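Local atomic coordinates of L-hydantoinase (Arthrobacter aurescens, PDB entry 1GKR), a protein that hydrolyses the ring of 5-substituted hydantoins as a zinc-dependent cyclic amidase, with a preference for aryl derivatives and a stereoselectivity that depends on the substrate. Residues A184-E187 and T188-Q191; L248-Q251 and A252-E255. All coordinates share one frame; numbering follows the deposited sequence.

Contact 1 of 2, residues A184-E187 and T188-Q191; sequences AENE and TIIQ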
loop_
_atom_site.group_PDB
_atom_site.type_symbol
_atom_site.label_atom_id
_atom_site.label_comp_id
_atom_site.label_asym_id
_atom_site.label_seq_id
_atom_site.Cartn_x
_atom_site.Cartn_y
_atom_site.Cartn_z
ATOM N N ALA A 184 -0.373 -12.319 -20.786
ATOM C CA ALA A 184 0.564 -12.409 -19.681
ATOM C C ALA A 184 0.575 -13.668 -18.844
ATOM O O ALA A 184 -0.280 -13.863 -17.986
ATOM C CB ALA A 184 0.405 -11.199 -18.768
ATOM N N GLU A 185 1.561 -14.520 -19.104
ATOM C CA GLU A 185 1.770 -15.737 -18.325
ATOM C C GLU A 185 3.262 -15.975 -18.307
ATOM O O GLU A 185 3.991 -15.383 -19.092
ATOM C CB GLU A 185 1.051 -16.937 -18.930
ATOM C CG GLU A 185 -0.450 -16.881 -18.737
ATOM C CD GLU A 185 -1.110 -18.209 -18.984
ATOM O OE1 GLU A 185 -1.423 -18.522 -20.157
ATOM O OE2 GLU A 185 -1.297 -18.942 -17.992
ATOM N N ASN A 186 3.733 -16.813 -17.397
ATOM C CA ASN A 186 5.160 -17.081 -17.344
ATOM C C ASN A 186 5.437 -18.408 -18.053
ATOM O O ASN A 186 5.176 -19.488 -17.521
ATOM C CB ASN A 186 5.645 -17.139 -15.900
ATOM C CG ASN A 186 7.142 -17.138 -15.815
ATOM O OD1 ASN A 186 7.802 -17.989 -16.406
ATOM N ND2 ASN A 186 7.697 -16.174 -15.095
ATOM N N GLU A 187 5.960 -18.304 -19.269
ATOM C CA GLU A 187 6.253 -19.468 -20.097
ATOM C C GLU A 187 7.060 -20.553 -19.408
ATOM O O GLU A 187 6.685 -21.720 -19.380
ATOM C CB GLU A 187 6.994 -19.017 -21.349
ATOM C CG GLU A 187 7.498 -20.148 -22.191
ATOM C CD GLU A 187 7.342 -19.867 -23.668
ATOM O OE1 GLU A 187 6.191 -19.924 -24.168
ATOM O OE2 GLU A 187 8.370 -19.580 -24.327
ATOM N N THR A 188 8.179 -20.137 -18.850
ATOM C CA THR A 188 9.110 -21.014 -18.181
ATOM C C THR A 188 8.604 -21.750 -16.954
ATOM O O THR A 188 8.997 -22.887 -16.710
ATOM C CB THR A 188 10.351 -20.206 -17.849
ATOM O OG1 THR A 188 11.335 -20.453 -18.847
ATOM C CG2 THR A 188 10.883 -20.545 -16.528
ATOM N N ILE A 189 7.748 -21.100 -16.174
ATOM C CA ILE A 189 7.193 -21.719 -14.976
ATOM C C ILE A 189 6.135 -22.719 -15.393
ATOM O O ILE A 189 6.024 -23.797 -14.813
ATOM C CB ILE A 189 6.581 -20.664 -14.041
ATOM C CG1 ILE A 189 7.712 -19.909 -13.333
ATOM C CG2 ILE A 189 5.631 -21.324 -13.035
ATOM C CD1 ILE A 189 7.261 -18.662 -12.621
ATOM N N ILE A 190 5.364 -22.367 -16.413
ATOM C CA ILE A 190 4.342 -23.270 -16.901
ATOM C C ILE A 190 5.008 -24.565 -17.348
ATOM O O ILE A 190 4.531 -25.650 -17.025
ATOM C CB ILE A 190 3.563 -22.655 -18.059
ATOM C CG1 ILE A 190 2.722 -21.501 -17.531
ATOM C CG2 ILE A 190 2.664 -23.691 -18.691
ATOM C CD1 ILE A 190 1.930 -20.780 -18.589
ATOM N N GLN A 191 6.117 -24.461 -18.073
ATOM C CA GLN A 191 6.818 -25.659 -18.518
ATOM C C GLN A 191 7.252 -26.513 -17.337
ATOM O O GLN A 191 7.033 -27.726 -17.330
ATOM C CB GLN A 191 8.055 -25.297 -19.322
ATOM C CG GLN A 191 7.772 -24.685 -20.665
ATOM C CD GLN A 191 9.048 -24.295 -21.386
ATOM O OE1 GLN A 191 9.009 -23.588 -22.394
ATOM N NE2 GLN A 191 10.193 -24.756 -20.872
#
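Asn186 caps the first turn of helix 187-199, its side chain folding back to accept the amide of Ile189 in a classic N-cap just beyond strand 179-182 of the amidohydrolase barrel. The capping bond, Ile189 N to Asn186 OD1, is 3.1 Å long with an N-H...O angle of 152°, and the donor sits above the carbonyl plane. With CG anti to the backbone N (chi1 -168°), the amide reaches toward the first turn and OD1 comes within bonding distance of Ile189 N. Backbone bonds continue the helix: Ile190 N donates to Asn186 O at 3.1 Å, and Gln191 N to Glu187 O at the same length, while Ile189 N adds a weak bond to Asn186 O.

The other end of the amide is also held: ND2 donates to Glu219 and to Asp163 of a second subunit, so the cap lies at a subunit interface. Replacing Asn186 by an alanine is likely to leave Ile189 N without its side-chain acceptor, and Glu219 and Asp163 of the second subunit without the amide donor.

Van der Waals contacts of the two isoleucine methyls with polar groups complete the turn. The Ile189 side chain crosses the Asn186 amide at about a right angle, its CD1 3.5 Å from Asn186 CG. Glu185, whose carboxylate hydrogen-bonds to the zinc ligand His183 as well as to Gln212 and Gln216, has its OE2 3.8 Å from Ile190 CD1.

Contact 2 of 2, residues L248-Q251 and A252-E255; sequences LIHQ and AQSE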
loop_
_atom_site.group_PDB
_atom_site.type_symbol
_atom_site.label_atom_id
_atom_site.label_comp_id
_atom_site.label_asym_id
_atom_site.label_seq_id
_atom_site.Cartn_x
_atom_site.Cartn_y
_atom_site.Cartn_z
ATOM N N LEU A 248 -4.416 -5.893 -9.278
ATOM C CA LEU A 248 -3.061 -5.427 -9.560
ATOM C C LEU A 248 -3.065 -4.361 -10.647
ATOM O O LEU A 248 -2.422 -3.321 -10.512
ATOM C CB LEU A 248 -2.191 -6.601 -10.007
ATOM C CG LEU A 248 -1.152 -7.205 -9.048
ATOM C CD1 LEU A 248 -1.627 -7.129 -7.616
ATOM C CD2 LEU A 248 -0.904 -8.657 -9.444
ATOM N N ILE A 249 -3.795 -4.624 -11.725
ATOM C CA ILE A 249 -3.872 -3.687 -12.838
ATOM C C ILE A 249 -4.630 -2.437 -12.432
ATOM O O ILE A 249 -4.196 -1.311 -12.710
ATOM C CB ILE A 249 -4.573 -4.327 -14.063
ATOM C CG1 ILE A 249 -3.726 -5.480 -14.586
ATOM C CG2 ILE A 249 -4.766 -3.309 -15.159
ATOM C CD1 ILE A 249 -4.417 -6.305 -15.619
ATOM N N HIS A 250 -5.768 -2.636 -11.777
ATOM C CA HIS A 250 -6.572 -1.509 -11.332
ATOM C C HIS A 250 -5.745 -0.572 -10.446
ATOM O O HIS A 250 -5.725 0.644 -10.646
ATOM C CB HIS A 250 -7.789 -1.994 -10.558
ATOM C CG HIS A 250 -8.783 -0.913 -10.299
ATOM N ND1 HIS A 250 -9.328 -0.154 -11.314
ATOM C CD2 HIS A 250 -9.285 -0.416 -9.144
ATOM C CE1 HIS A 250 -10.118 0.768 -10.794
ATOM N NE2 HIS A 250 -10.109 0.632 -9.480
ATOM N N GLN A 251 -5.061 -1.154 -9.469
ATOM C CA GLN A 251 -4.232 -0.381 -8.572
ATOM C C GLN A 251 -3.227 0.451 -9.360
ATOM O O GLN A 251 -3.050 1.640 -9.106
ATOM C CB GLN A 251 -3.505 -1.312 -7.609
ATOM C CG GLN A 251 -2.536 -0.584 -6.692
ATOM C CD GLN A 251 -3.218 0.498 -5.851
ATOM O OE1 GLN A 251 -4.081 0.199 -5.016
ATOM N NE2 GLN A 251 -2.834 1.763 -6.069
ATOM N N ALA A 252 -2.578 -0.177 -10.334
ATOM C CA ALA A 252 -1.591 0.520 -11.134
ATOM C C ALA A 252 -2.200 1.614 -11.991
ATOM O O ALA A 252 -1.616 2.686 -12.110
ATOM C CB ALA A 252 -0.822 -0.463 -12.008
ATOM N N GLN A 253 -3.363 1.377 -12.595
ATOM C CA GLN A 253 -3.922 2.440 -13.431
ATOM C C GLN A 253 -4.344 3.561 -12.505
ATOM O O GLN A 253 -4.212 4.751 -12.813
ATOM C CB GLN A 253 -5.108 1.958 -14.285
ATOM C CG GLN A 253 -6.420 1.810 -13.576
ATOM C CD GLN A 253 -7.592 1.608 -14.531
ATOM O OE1 GLN A 253 -8.730 1.493 -14.094
ATOM N NE2 GLN A 253 -7.318 1.561 -15.828
ATOM N N SER A 254 -4.826 3.152 -11.341
ATOM C CA SER A 254 -5.264 4.070 -10.318
ATOM C C SER A 254 -4.085 4.942 -9.844
ATOM O O SER A 254 -4.277 6.004 -9.264
ATOM C CB SER A 254 -5.857 3.256 -9.176
ATOM O OG SER A 254 -5.760 3.956 -7.964
ATOM N N GLU A 255 -2.860 4.496 -10.105
ATOM C CA GLU A 255 -1.686 5.262 -9.707
ATOM C C GLU A 255 -1.148 6.104 -10.848
ATOM O O GLU A 255 -0.068 6.666 -10.734
ATOM C CB GLU A 255 -0.580 4.336 -9.190
ATOM C CG GLU A 255 -0.895 3.724 -7.842
ATOM C CD GLU A 255 0.159 2.743 -7.356
ATOM O OE1 GLU A 255 0.004 2.214 -6.233
ATOM O OE2 GLU A 255 1.135 2.494 -8.091
#
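Leu248 O opens the bonding between these two consecutive turns, accepting Ala252 N at 3.2 Å near the C-terminal end of the alpha helix 243-254. The Ala252 methyl touches the carbonyls of the turn before it, with CB 3.5 Å from Ile249 O.

Ile249 adds the next i to i+4 bond, with Gln253 N donating to Ile249 O at 2.8 Å. Its side chain leaves the backbone away from the following turn, and its packing partners lie outside residues 248-255.

His250 makes two kinds of contact. Its carbonyl receives Ser254 N at 2.8 Å, while its ring meets Gln253: ND1 donates weakly to Gln253 OE1 at 3.3 Å. The oxygen lies at the ring edge, near the ring plane, although the amide itself is turned 58° from the ring. Gln253 CG stands between its backbone N and carbonyl carbon (chi1 78°), and the extended chain beyond carries OE1 to the imidazole. Its NE2 donates to Val259 O, so OE1 stays within the helix, meeting His250, while NE2 ties it to the start of strand 259-263.

A bend at chi2 in Gln251 brings NE2 forward, toward the C-terminal end of the helix, to Glu255 OE1, 2.9 Å away in a weak bond. Gln251 also packs on its counterpart in a third subunit, and Ser254 OG hydrogen-bonds to Ser254 OG of that chain.

This is the helix of a beta-alpha-beta unit: Ile249 packs on Val259 and Cys261 of strand 259-263, whereas Leu248, Ile249 and Ala252 lie against Gln222, Ile221 and Leu225 of helix 214-231.

How the contacts relate
Followed from the N terminus, the chain leaves strand 179-182 and enters contact 1 at the start of helix 187-199; helices 205-211 and 214-231 and strand 234-237 intervene before contact 2 at the end of helix 243-254. Each closes only a local turn, and the two run in series, neither nesting nor crossing. Their centres are 23 Å apart and their nearest atoms about 8 Å apart, without touching. Helix 214-231 bridges them, since side chains from both pack on it. Contact 1 adjoins the zinc site and meets a second subunit; contact 2 belongs to the unit running into strand 259-263 and meets a third.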